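PDB 5WOS: CNPV058 bcl-2 like protein from Canarypox virus, which inhibits host apoptosis and binds host BAK1, BAX and other BH3-containing proteins such as BIM, BID and PUMA, supposedly preventing activation of BAK1 and BAX. Local coordinates for residues I15-I19 and L137-W143; I23-F27 and M121-T126; Y26-C31 and G102-K107; M52-L57 and I96-A100. Residues are numbered along the deposited sequence.

Contact 1 (I15-I19 and L137-W143); sequences IYYTI and LSDQNCW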
loop_
_atom_site.group_PDB
_atom_site.type_symbol
_atom_site.label_atom_id
_atom_site.label_comp_id
_atom_site.label_asym_id
_atom_site.label_seq_id
_atom_site.Cartn_x
_atom_site.Cartn_y
_atom_site.Cartn_z
ATOM N N ILE A 15 1.236 -8.789 -14.314
ATOM C CA ILE A 15 1.705 -7.701 -13.466
ATOM C C ILE A 15 0.663 -7.372 -12.406
ATOM O O ILE A 15 0.980 -7.268 -11.216
ATOM C CB ILE A 15 2.060 -6.469 -14.321
ATOM C CG1 ILE A 15 3.225 -6.817 -15.257
ATOM C CG2 ILE A 15 2.383 -5.257 -13.421
ATOM C CD1 ILE A 15 3.960 -5.628 -15.850
ATOM N N TYR A 16 -0.598 -7.218 -12.817
ATOM C CA TYR A 16 -1.652 -6.920 -11.852
ATOM C C TYR A 16 -1.653 -7.923 -10.708
ATOM O O TYR A 16 -1.777 -7.544 -9.536
ATOM C CB TYR A 16 -3.019 -6.897 -12.543
ATOM C CG TYR A 16 -4.169 -6.663 -11.590
ATOM C CD1 TYR A 16 -4.635 -5.381 -11.333
ATOM C CD2 TYR A 16 -4.782 -7.725 -10.940
ATOM C CE1 TYR A 16 -5.684 -5.163 -10.457
ATOM C CE2 TYR A 16 -5.829 -7.519 -10.061
ATOM C CZ TYR A 16 -6.277 -6.236 -9.823
ATOM O OH TYR A 16 -7.322 -6.024 -8.949
ATOM N N TYR A 17 -1.499 -9.211 -11.028
ATOM C CA TYR A 17 -1.591 -10.248 -10.008
ATOM C C TYR A 17 -0.261 -10.465 -9.301
ATOM O O TYR A 17 -0.242 -10.895 -8.144
ATOM C CB TYR A 17 -2.117 -11.540 -10.643
ATOM C CG TYR A 17 -3.606 -11.458 -10.938
ATOM C CD1 TYR A 17 -4.525 -11.405 -9.903
ATOM C CD2 TYR A 17 -4.087 -11.404 -12.242
ATOM C CE1 TYR A 17 -5.881 -11.313 -10.144
ATOM C CE2 TYR A 17 -5.453 -11.312 -12.500
ATOM C CZ TYR A 17 -6.343 -11.266 -11.444
ATOM O OH TYR A 17 -7.700 -11.177 -11.682
ATOM N N THR A 18 0.858 -10.153 -9.960
ATOM C CA THR A 18 2.147 -10.183 -9.272
ATOM C C THR A 18 2.145 -9.226 -8.084
ATOM O O THR A 18 2.644 -9.559 -7.005
ATOM C CB THR A 18 3.282 -9.833 -10.244
ATOM O OG1 THR A 18 3.290 -10.761 -11.339
ATOM C CG2 THR A 18 4.639 -9.906 -9.540
ATOM N N ILE A 19 1.585 -8.029 -8.263
ATOM C CA ILE A 19 1.500 -7.073 -7.164
ATOM C C ILE A 19 0.397 -7.469 -6.190
ATOM O O ILE A 19 0.589 -7.449 -4.971
ATOM C CB ILE A 19 1.291 -5.650 -7.718
ATOM C CG1 ILE A 19 2.611 -5.104 -8.269
ATOM C CG2 ILE A 19 0.719 -4.707 -6.651
ATOM C CD1 ILE A 19 2.596 -4.906 -9.745
ATOM N N LEU A 137 6.548 -0.069 -13.163
ATOM C CA LEU A 137 6.735 -1.364 -12.516
ATOM C C LEU A 137 7.268 -2.401 -13.492
ATOM O O LEU A 137 8.166 -3.179 -13.150
ATOM C CB LEU A 137 5.414 -1.837 -11.906
ATOM C CG LEU A 137 5.002 -1.108 -10.634
ATOM C CD1 LEU A 137 3.574 -1.430 -10.288
ATOM C CD2 LEU A 137 5.925 -1.493 -9.488
ATOM N N SER A 138 6.725 -2.434 -14.706
ATOM C CA SER A 138 7.185 -3.405 -15.690
ATOM C C SER A 138 8.656 -3.200 -16.023
ATOM O O SER A 138 9.415 -4.169 -16.131
ATOM C CB SER A 138 6.329 -3.311 -16.952
ATOM O OG SER A 138 6.786 -4.215 -17.943
ATOM N N ASP A 139 9.084 -1.944 -16.181
ATOM C CA ASP A 139 10.468 -1.672 -16.556
ATOM C C ASP A 139 11.462 -2.066 -15.471
ATOM O O ASP A 139 12.671 -1.989 -15.711
ATOM C CB ASP A 139 10.655 -0.194 -16.905
ATOM C CG ASP A 139 9.920 0.202 -18.172
ATOM O OD1 ASP A 139 9.099 1.140 -18.122
ATOM O OD2 ASP A 139 10.154 -0.439 -19.219
ATOM N N GLN A 140 10.990 -2.469 -14.294
ATOM C CA GLN A 140 11.848 -2.997 -13.243
ATOM C C GLN A 140 11.569 -4.465 -12.960
ATOM O O GLN A 140 12.047 -4.994 -11.952
ATOM C CB GLN A 140 11.677 -2.187 -11.961
ATOM C CG GLN A 140 11.840 -0.699 -12.155
ATOM C CD GLN A 140 11.946 0.041 -10.847
ATOM O OE1 GLN A 140 12.402 -0.511 -9.844
ATOM N NE2 GLN A 140 11.535 1.300 -10.847
ATOM N N ASN A 141 10.807 -5.135 -13.822
ATOM C CA ASN A 141 10.375 -6.504 -13.561
ATOM C C ASN A 141 9.645 -6.580 -12.223
ATOM O O ASN A 141 9.864 -7.489 -11.419
ATOM C CB ASN A 141 11.559 -7.472 -13.602
ATOM C CG ASN A 141 11.124 -8.922 -13.619
ATOM O OD1 ASN A 141 9.969 -9.233 -13.909
ATOM N ND2 ASN A 141 12.048 -9.820 -13.307
ATOM N N CYS A 142 8.782 -5.595 -11.977
ATOM C CA CYS A 142 7.932 -5.540 -10.785
ATOM C C CYS A 142 8.828 -5.501 -9.554
ATOM O O CYS A 142 9.670 -4.591 -9.453
ATOM C CB CYS A 142 6.937 -6.699 -10.840
ATOM S SG CYS A 142 5.727 -6.558 -12.176
ATOM N N TRP A 143 8.702 -6.434 -8.612
ATOM C CA TRP A 143 9.376 -6.303 -7.328
ATOM C C TRP A 143 10.887 -6.462 -7.420
ATOM O O TRP A 143 11.577 -6.177 -6.434
ATOM C CB TRP A 143 8.814 -7.327 -6.347
ATOM C CG TRP A 143 7.326 -7.273 -6.215
ATOM C CD1 TRP A 143 6.422 -8.096 -6.820
ATOM C CD2 TRP A 143 6.564 -6.354 -5.422
ATOM N NE1 TRP A 143 5.146 -7.748 -6.452
ATOM C CE2 TRP A 143 5.205 -6.682 -5.594
ATOM C CE3 TRP A 143 6.898 -5.288 -4.583
ATOM C CZ2 TRP A 143 4.181 -5.980 -4.959
ATOM C CZ3 TRP A 143 5.879 -4.591 -3.954
ATOM C CH2 TRP A 143 4.539 -4.941 -4.144
#
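The indole of W143 gives its NE1 hydrogen to a main-chain carbonyl of a helix far away in sequence. W143 NE1 lies 3.1 Å from T18 O, and the N-H...O angle of 164° makes this a nearly straight hydrogen bond. The edge of the ring meets helix 15-19, so W143 CZ2 comes within 3.6 Å of I19 CA and 3.8 Å of I19 CG1. T18 CG2 packs on W143 CD1 at 3.7 Å. The hydroxyl of T18 bonds to E14 O, one turn earlier.

The chain reaches this position through a Schellman motif that ends helix 121-138. N141 has positive phi and is the C-prime residue. C142 N bonds to L137 O at 2.8 Å, and N141 N bonds to S138 O at 2.9 Å. The reversal brings C142 back against the helix, where its SG touches I15 CG2 at 3.8 Å. I15 CD1 also meets S138 CB at 3.5 Å, and I19 CD1 meets L137 CD1 at 3.7 Å. These contacts make an apolar strip beside the polar bond. The side chain of W143 also touches T45 and V49 of helix 43-69, and Q140 OE1 bonds to W92 NE1. The helix end, tight turn and tryptophan of 137-143 are consistent with the BH2 region of the Bcl-2 fold, here packed against the N-terminal helix.

Contact 2 (I23-F27 and M121-T126); sequences IQNYF and MPDIIT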
loop_
_atom_site.group_PDB
_atom_site.type_symbol
_atom_site.label_atom_id
_atom_site.label_comp_id
_atom_site.label_asym_id
_atom_site.label_seq_id
_atom_site.Cartn_x
_atom_site.Cartn_y
_atom_site.Cartn_z
ATOM N N ILE A 23 0.197 -7.718 -1.887
ATOM C CA ILE A 23 -0.650 -6.806 -1.128
ATOM C C ILE A 23 -1.766 -7.574 -0.434
ATOM O O ILE A 23 -2.075 -7.330 0.738
ATOM C CB ILE A 23 -1.212 -5.709 -2.051
ATOM C CG1 ILE A 23 -0.072 -4.912 -2.691
ATOM C CG2 ILE A 23 -2.140 -4.785 -1.266
ATOM C CD1 ILE A 23 -0.532 -3.889 -3.699
ATOM N N GLN A 24 -2.406 -8.498 -1.151
ATOM C CA GLN A 24 -3.504 -9.255 -0.563
ATOM C C GLN A 24 -3.049 -10.002 0.686
ATOM O O GLN A 24 -3.745 -10.005 1.707
ATOM C CB GLN A 24 -4.075 -10.221 -1.599
ATOM C CG GLN A 24 -5.517 -10.614 -1.354
ATOM C CD GLN A 24 -6.217 -11.036 -2.628
ATOM O OE1 GLN A 24 -5.591 -11.547 -3.557
ATOM N NE2 GLN A 24 -7.526 -10.811 -2.684
ATOM N N ASN A 25 -1.873 -10.623 0.634
ATOM C CA ASN A 25 -1.414 -11.408 1.771
ATOM C C ASN A 25 -0.902 -10.534 2.909
ATOM O O ASN A 25 -1.049 -10.909 4.078
ATOM C CB ASN A 25 -0.336 -12.396 1.322
ATOM C CG ASN A 25 -0.926 -13.680 0.762
ATOM O OD1 ASN A 25 -1.295 -14.582 1.512
ATOM N ND2 ASN A 25 -1.016 -13.768 -0.560
ATOM N N TYR A 26 -0.308 -9.376 2.610
ATOM C CA TYR A 26 0.111 -8.496 3.694
ATOM C C TYR A 26 -1.096 -7.935 4.437
ATOM O O TYR A 26 -1.096 -7.866 5.672
ATOM C CB TYR A 26 0.990 -7.365 3.167
ATOM C CG TYR A 26 1.453 -6.438 4.268
ATOM C CD1 TYR A 26 0.989 -5.133 4.347
ATOM C CD2 TYR A 26 2.330 -6.880 5.246
ATOM C CE1 TYR A 26 1.399 -4.293 5.359
ATOM C CE2 TYR A 26 2.749 -6.048 6.256
ATOM C CZ TYR A 26 2.277 -4.756 6.311
ATOM O OH TYR A 26 2.692 -3.922 7.324
ATOM N N PHE A 27 -2.134 -7.525 3.707
ATOM C CA PHE A 27 -3.350 -7.066 4.367
ATOM C C PHE A 27 -3.923 -8.168 5.248
ATOM O O PHE A 27 -4.244 -7.940 6.420
ATOM C CB PHE A 27 -4.381 -6.611 3.329
ATOM C CG PHE A 27 -4.046 -5.303 2.659
ATOM C CD1 PHE A 27 -2.808 -4.701 2.827
ATOM C CD2 PHE A 27 -4.983 -4.668 1.861
ATOM C CE1 PHE A 27 -2.513 -3.499 2.208
ATOM C CE2 PHE A 27 -4.694 -3.470 1.245
ATOM C CZ PHE A 27 -3.458 -2.886 1.419
ATOM N N MET A 121 -10.083 -3.762 -0.574
ATOM C CA MET A 121 -8.931 -2.872 -0.469
ATOM C C MET A 121 -7.730 -3.329 -1.284
ATOM O O MET A 121 -7.109 -2.478 -1.944
ATOM C CB MET A 121 -8.534 -2.714 1.005
ATOM C CG MET A 121 -9.438 -1.784 1.805
ATOM S SD MET A 121 -9.538 -0.106 1.142
ATOM C CE MET A 121 -7.840 0.442 1.321
ATOM N N PRO A 122 -7.342 -4.608 -1.287
ATOM C CA PRO A 122 -6.191 -5.004 -2.117
ATOM C C PRO A 122 -6.368 -4.651 -3.583
ATOM O O PRO A 122 -5.461 -4.076 -4.199
ATOM C CB PRO A 122 -6.108 -6.518 -1.889
ATOM C CG PRO A 122 -6.767 -6.741 -0.564
ATOM C CD PRO A 122 -7.867 -5.732 -0.491
ATOM N N ASP A 123 -7.524 -4.978 -4.161
ATOM C CA ASP A 123 -7.765 -4.656 -5.562
ATOM C C ASP A 123 -7.837 -3.150 -5.779
ATOM O O ASP A 123 -7.377 -2.645 -6.810
ATOM C CB ASP A 123 -9.051 -5.329 -6.032
ATOM C CG ASP A 123 -8.892 -6.825 -6.225
ATOM O OD1 ASP A 123 -8.126 -7.237 -7.121
ATOM O OD2 ASP A 123 -9.529 -7.587 -5.471
ATOM N N ILE A 124 -8.393 -2.415 -4.813
ATOM C CA ILE A 124 -8.595 -0.979 -4.992
ATOM C C ILE A 124 -7.259 -0.250 -5.095
ATOM O O ILE A 124 -7.087 0.631 -5.948
ATOM C CB ILE A 124 -9.463 -0.412 -3.853
ATOM C CG1 ILE A 124 -10.885 -0.972 -3.949
ATOM C CG2 ILE A 124 -9.496 1.120 -3.909
ATOM C CD1 ILE A 124 -11.784 -0.598 -2.785
ATOM N N ILE A 125 -6.298 -0.583 -4.230
ATOM C CA ILE A 125 -5.016 0.109 -4.305
ATOM C C ILE A 125 -4.176 -0.449 -5.447
ATOM O O ILE A 125 -3.517 0.308 -6.167
ATOM C CB ILE A 125 -4.266 0.066 -2.957
ATOM C CG1 ILE A 125 -3.646 -1.303 -2.674
ATOM C CG2 ILE A 125 -5.194 0.464 -1.812
ATOM C CD1 ILE A 125 -2.642 -1.248 -1.546
ATOM N N THR A 126 -4.211 -1.767 -5.660
ATOM C CA THR A 126 -3.513 -2.341 -6.806
ATOM C C THR A 126 -4.017 -1.729 -8.107
ATOM O O THR A 126 -3.228 -1.442 -9.017
ATOM C CB THR A 126 -3.688 -3.860 -6.831
ATOM O OG1 THR A 126 -3.370 -4.408 -5.548
ATOM C CG2 THR A 126 -2.773 -4.488 -7.875
#
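M121 opens helix 121-126, and its CB lies 3.9 Å from F27 CE2. P122 follows and makes the closest backbone approach, with its CA 5.3 Å from Q24 CA. Its ring fits between two residues of helix 23-27. P122 CG meets F27 CD2 at 3.7 Å, and P122 CB sits 4.0 Å from Q24 CA. I23 CG2 is 4.1 Å from P122 CA. D123 directs its CB away from this interface and bonds through OD1 to Y16 OH, further back on helix 14-32.

I125 returns to the interface one turn after M121. Its CD1 touches I23 CG2 at 3.6 Å and F27 CZ at 3.5 Å, so one methyl group meets both side chains. T126 comes last. Its OG1 bonds to P122 O at 2.5 Å, within its own helix, and I23 CD1 packs on that same OG1 at 3.4 Å. No hydrogen bond crosses the interface.

The two segment axes approach to 9.4 Å, with 136° between their N-to-C directions. F27 also reaches A103 and T106 of helix 92-112. This oblique packing of the N-terminal helix on the helix that follows the central one belongs to the Bcl-2 helical bundle.

Contact 3 (Y26-C31 and G102-K107); sequences YFIEYC and GAYVTK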
loop_
_atom_site.group_PDB
_atom_site.type_symbol
_atom_site.label_atom_id
_atom_site.label_comp_id
_atom_site.label_asym_id
_atom_site.label_seq_id
_atom_site.Cartn_x
_atom_site.Cartn_y
_atom_site.Cartn_z
ATOM N N TYR A 26 -0.308 -9.376 2.610
ATOM C CA TYR A 26 0.111 -8.496 3.694
ATOM C C TYR A 26 -1.096 -7.935 4.437
ATOM O O TYR A 26 -1.096 -7.866 5.672
ATOM C CB TYR A 26 0.990 -7.365 3.167
ATOM C CG TYR A 26 1.453 -6.438 4.268
ATOM C CD1 TYR A 26 0.989 -5.133 4.347
ATOM C CD2 TYR A 26 2.330 -6.880 5.246
ATOM C CE1 TYR A 26 1.399 -4.293 5.359
ATOM C CE2 TYR A 26 2.749 -6.048 6.256
ATOM C CZ TYR A 26 2.277 -4.756 6.311
ATOM O OH TYR A 26 2.692 -3.922 7.324
ATOM N N PHE A 27 -2.134 -7.525 3.707
ATOM C CA PHE A 27 -3.350 -7.066 4.367
ATOM C C PHE A 27 -3.923 -8.168 5.248
ATOM O O PHE A 27 -4.244 -7.940 6.420
ATOM C CB PHE A 27 -4.381 -6.611 3.329
ATOM C CG PHE A 27 -4.046 -5.303 2.659
ATOM C CD1 PHE A 27 -2.808 -4.701 2.827
ATOM C CD2 PHE A 27 -4.983 -4.668 1.861
ATOM C CE1 PHE A 27 -2.513 -3.499 2.208
ATOM C CE2 PHE A 27 -4.694 -3.470 1.245
ATOM C CZ PHE A 27 -3.458 -2.886 1.419
ATOM N N ILE A 28 -4.039 -9.380 4.701
ATOM C CA ILE A 28 -4.493 -10.523 5.493
ATOM C C ILE A 28 -3.636 -10.670 6.744
ATOM O O ILE A 28 -4.148 -10.724 7.870
ATOM C CB ILE A 28 -4.467 -11.803 4.639
ATOM C CG1 ILE A 28 -5.541 -11.732 3.551
ATOM C CG2 ILE A 28 -4.681 -13.040 5.508
ATOM C CD1 ILE A 28 -5.396 -12.788 2.487
ATOM N N GLU A 29 -2.315 -10.740 6.566
ATOM C CA GLU A 29 -1.437 -10.936 7.713
ATOM C C GLU A 29 -1.560 -9.788 8.706
ATOM O O GLU A 29 -1.538 -10.007 9.923
ATOM C CB GLU A 29 0.013 -11.094 7.254
ATOM C CG GLU A 29 0.990 -11.316 8.415
ATOM C CD GLU A 29 2.324 -11.903 7.980
ATOM O OE1 GLU A 29 2.440 -12.337 6.815
ATOM O OE2 GLU A 29 3.257 -11.937 8.809
ATOM N N TYR A 30 -1.703 -8.557 8.212
ATOM C CA TYR A 30 -1.759 -7.419 9.120
ATOM C C TYR A 30 -3.085 -7.354 9.866
ATOM O O TYR A 30 -3.133 -6.865 11.000
ATOM C CB TYR A 30 -1.532 -6.114 8.362
ATOM C CG TYR A 30 -1.562 -4.915 9.279
ATOM C CD1 TYR A 30 -0.552 -4.709 10.208
ATOM C CD2 TYR A 30 -2.604 -4.002 9.231
ATOM C CE1 TYR A 30 -0.574 -3.626 11.057
ATOM C CE2 TYR A 30 -2.634 -2.913 10.077
ATOM C CZ TYR A 30 -1.614 -2.731 10.990
ATOM O OH TYR A 30 -1.631 -1.645 11.840
ATOM N N CYS A 31 -4.165 -7.833 9.252
ATOM C CA CYS A 31 -5.474 -7.774 9.890
ATOM C C CYS A 31 -5.683 -8.920 10.871
ATOM O O CYS A 31 -6.201 -8.709 11.974
ATOM C CB CYS A 31 -6.566 -7.785 8.827
ATOM S SG CYS A 31 -6.769 -6.208 7.977
ATOM N N GLY A 102 -2.576 1.806 3.131
ATOM C CA GLY A 102 -3.668 0.944 2.718
ATOM C C GLY A 102 -3.940 -0.156 3.726
ATOM O O GLY A 102 -5.095 -0.438 4.058
ATOM N N ALA A 103 -2.876 -0.785 4.237
ATOM C CA ALA A 103 -3.043 -1.828 5.243
ATOM C C ALA A 103 -3.740 -1.287 6.486
ATOM O O ALA A 103 -4.645 -1.930 7.028
ATOM C CB ALA A 103 -1.686 -2.426 5.610
ATOM N N TYR A 104 -3.334 -0.103 6.951
ATOM C CA TYR A 104 -3.949 0.466 8.146
ATOM C C TYR A 104 -5.439 0.705 7.931
ATOM O O TYR A 104 -6.266 0.340 8.775
ATOM C CB TYR A 104 -3.250 1.768 8.539
ATOM C CG TYR A 104 -3.873 2.414 9.754
ATOM C CD1 TYR A 104 -3.845 1.776 10.984
ATOM C CD2 TYR A 104 -4.502 3.649 9.669
ATOM C CE1 TYR A 104 -4.416 2.352 12.102
ATOM C CE2 TYR A 104 -5.079 4.235 10.785
ATOM C CZ TYR A 104 -5.032 3.580 11.998
ATOM O OH TYR A 104 -5.600 4.146 13.115
ATOM N N VAL A 105 -5.798 1.331 6.807
ATOM C CA VAL A 105 -7.209 1.564 6.497
ATOM C C VAL A 105 -7.980 0.252 6.532
ATOM O O VAL A 105 -9.068 0.163 7.113
ATOM C CB VAL A 105 -7.345 2.264 5.132
ATOM C CG1 VAL A 105 -8.758 2.117 4.569
ATOM C CG2 VAL A 105 -6.991 3.733 5.258
ATOM N N THR A 106 -7.423 -0.785 5.907
ATOM C CA THR A 106 -8.097 -2.079 5.871
ATOM C C THR A 106 -8.379 -2.580 7.282
ATOM O O THR A 106 -9.503 -2.987 7.596
ATOM C CB THR A 106 -7.247 -3.087 5.091
ATOM O OG1 THR A 106 -6.931 -2.551 3.799
ATOM C CG2 THR A 106 -7.992 -4.394 4.905
ATOM N N LYS A 107 -7.366 -2.558 8.151
ATOM C CA LYS A 107 -7.590 -2.935 9.542
ATOM C C LYS A 107 -8.650 -2.045 10.178
ATOM O O LYS A 107 -9.519 -2.529 10.911
ATOM C CB LYS A 107 -6.283 -2.853 10.333
ATOM C CG LYS A 107 -6.084 -3.977 11.352
ATOM C CD LYS A 107 -5.289 -3.497 12.560
ATOM C CE LYS A 107 -4.537 -4.630 13.241
ATOM N NZ LYS A 107 -5.433 -5.745 13.651
#
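In this Bcl-2 fold the N-terminal helix, here 26-31, packs across the central helix, here 102-107. The axes approach to 9.3 Å at 51°. The CA atoms of F27 and A103 are 5.3 Å apart, as are those of C31 and K107.

The apolar contacts gather on A103. Its CB meets Y26 CE1 at 3.6 Å, F27 CE1 at 3.7 Å and Y30 CD2 at 4.1 Å. F27 CZ also lies 3.6 Å from G102 C. A CB on G102 would crowd this ring, so glycine permits the close fit. C31 SG packs on T106 CG2 at 3.8 Å.

The polar contacts are slight across the interface. T106 OG1 bonds within its helix to G102 O at 2.8 Å. Y26 OH bonds to D54 of helix 43-69.

K107 lies along Y30, with CE over one ring face. Any cation-pi attraction is weak, since NZ is 5.5 Å from the ring centroid. K107 NZ makes a weak hydrogen bond to C31 O at 3.5 Å.

Contact 4 (M52-L57 and I96-A100); sequences MCDIIL and ISIIA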
loop_
_atom_site.group_PDB
_atom_site.type_symbol
_atom_site.label_atom_id
_atom_site.label_comp_id
_atom_site.label_asym_id
_atom_site.label_seq_id
_atom_site.Cartn_x
_atom_site.Cartn_y
_atom_site.Cartn_z
ATOM N N MET A 52 9.203 -3.651 5.386
ATOM C CA MET A 52 9.176 -2.242 5.007
ATOM C C MET A 52 7.907 -1.564 5.506
ATOM O O MET A 52 7.957 -0.465 6.071
ATOM C CB MET A 52 9.290 -2.107 3.490
ATOM C CG MET A 52 10.664 -2.423 2.936
ATOM S SD MET A 52 10.712 -2.211 1.152
ATOM C CE MET A 52 12.464 -2.403 0.835
ATOM N N CYS A 53 6.755 -2.204 5.304
ATOM C CA CYS A 53 5.494 -1.606 5.732
ATOM C C CYS A 53 5.364 -1.604 7.250
ATOM O O CYS A 53 4.770 -0.681 7.817
ATOM C CB CYS A 53 4.315 -2.349 5.101
ATOM S SG CYS A 53 4.250 -2.251 3.295
ATOM N N ASP A 54 5.909 -2.619 7.921
ATOM C CA ASP A 54 5.828 -2.667 9.377
ATOM C C ASP A 54 6.678 -1.580 10.024
ATOM O O ASP A 54 6.372 -1.144 11.140
ATOM C CB ASP A 54 6.253 -4.045 9.886
ATOM C CG ASP A 54 5.201 -5.110 9.642
ATOM O OD1 ASP A 54 4.111 -4.772 9.135
ATOM O OD2 ASP A 54 5.464 -6.289 9.959
ATOM N N ILE A 55 7.745 -1.140 9.355
ATOM C CA ILE A 55 8.528 -0.015 9.861
ATOM C C ILE A 55 7.745 1.282 9.705
ATOM O O ILE A 55 7.656 2.090 10.637
ATOM C CB ILE A 55 9.887 0.072 9.142
ATOM C CG1 ILE A 55 10.665 -1.241 9.270
ATOM C CG2 ILE A 55 10.720 1.210 9.724
ATOM C CD1 ILE A 55 11.771 -1.387 8.243
ATOM N N ILE A 56 7.173 1.505 8.521
ATOM C CA ILE A 56 6.396 2.719 8.283
ATOM C C ILE A 56 5.230 2.800 9.261
ATOM O O ILE A 56 4.973 3.848 9.865
ATOM C CB ILE A 56 5.919 2.765 6.821
ATOM C CG1 ILE A 56 7.088 3.143 5.911
ATOM C CG2 ILE A 56 4.765 3.751 6.645
ATOM C CD1 ILE A 56 6.805 2.941 4.446
ATOM N N LEU A 57 4.506 1.695 9.430
ATOM C CA LEU A 57 3.385 1.681 10.361
ATOM C C LEU A 57 3.848 2.002 11.775
ATOM O O LEU A 57 3.277 2.864 12.451
ATOM C CB LEU A 57 2.688 0.318 10.315
ATOM C CG LEU A 57 1.830 0.041 9.077
ATOM C CD1 LEU A 57 1.406 -1.417 9.034
ATOM C CD2 LEU A 57 0.608 0.944 9.052
ATOM N N ILE A 96 5.540 1.949 -1.254
ATOM C CA ILE A 96 5.442 1.192 -0.009
ATOM C C ILE A 96 4.571 1.933 0.999
ATOM O O ILE A 96 3.747 1.323 1.695
ATOM C CB ILE A 96 6.847 0.910 0.552
ATOM C CG1 ILE A 96 7.626 -0.024 -0.384
ATOM C CG2 ILE A 96 6.763 0.326 1.956
ATOM C CD1 ILE A 96 7.080 -1.435 -0.468
ATOM N N SER A 97 4.745 3.253 1.105
ATOM C CA SER A 97 3.926 4.046 2.016
ATOM C C SER A 97 2.442 3.895 1.703
ATOM O O SER A 97 1.610 3.846 2.616
ATOM C CB SER A 97 4.341 5.514 1.937
ATOM O OG SER A 97 5.732 5.643 2.150
ATOM N N ILE A 98 2.094 3.831 0.416
ATOM C CA ILE A 98 0.707 3.598 0.019
ATOM C C ILE A 98 0.223 2.251 0.542
ATOM O O ILE A 98 -0.867 2.138 1.116
ATOM C CB ILE A 98 0.579 3.685 -1.512
ATOM C CG1 ILE A 98 0.752 5.131 -1.973
ATOM C CG2 ILE A 98 -0.766 3.119 -1.993
ATOM C CD1 ILE A 98 1.183 5.254 -3.418
ATOM N N ILE A 99 1.026 1.206 0.339
ATOM C CA ILE A 99 0.634 -0.131 0.772
ATOM C C ILE A 99 0.446 -0.162 2.282
ATOM O O ILE A 99 -0.521 -0.742 2.792
ATOM C CB ILE A 99 1.678 -1.163 0.307
ATOM C CG1 ILE A 99 1.726 -1.214 -1.224
ATOM C CG2 ILE A 99 1.362 -2.547 0.871
ATOM C CD1 ILE A 99 2.969 -1.899 -1.775
ATOM N N ALA A 100 1.365 0.463 3.021
ATOM C CA ALA A 100 1.265 0.470 4.476
ATOM C C ALA A 100 0.016 1.210 4.934
ATOM O O ALA A 100 -0.766 0.693 5.741
ATOM C CB ALA A 100 2.520 1.097 5.083
#
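A100 pushes its CB into the angle between C53 and I56, lying 3.9 Å from C53 CB and 3.8 Å from I56 CG2. The small side chain lets the helices come close. The CA atoms of C53 and A100 are 4.9 Å apart, and the axes approach to 8.9 Å at 72°.

One turn earlier, I96 CG2 meets three residues. It is 3.8 Å from M52 CB, 3.8 Å from C53 SG and 3.6 Å from I56 CD1. C53 SG also touches I99 CG2 at 3.8 Å, and L57 CD2 approaches A100 O at 3.6 Å. No hydrogen bond crosses this interface. The hydroxyl of S97 bonds to G93 O in its own helix.

The site borders the BH3-binding groove. M52 and I56 each pack on an aromatic side chain of the bound peptide, S97 on its backbone and I98 on an apolar side chain. Helix 14-32 covers C53 and L57 through Y26, and helix 78-86 meets I98 through V82, T85 and I86.

Overall arrangement
Helix 14-32 supplies the first segment of three contacts. Contact 1 closes the widest loop, from residues 15-19 to 137-143, and the other three lie within it. Contact 2 closes the next loop, from 23-27 to 121-126. Contact 3 starts from the same part of the helix, sharing Y26 and F27, but returns earlier at 102-107. Contact 4 joins 52-57 to 96-100 and is nested inside all the others. No loops cross. Contacts 1 and 2 tie the N-terminal helix to helix 121-138, contact 3 ties it to helix 92-112, and contact 4 adds helix 43-69. The hydrogen bond Y26 OH to D54 OD1 links contacts 2 and 3 to contact 4.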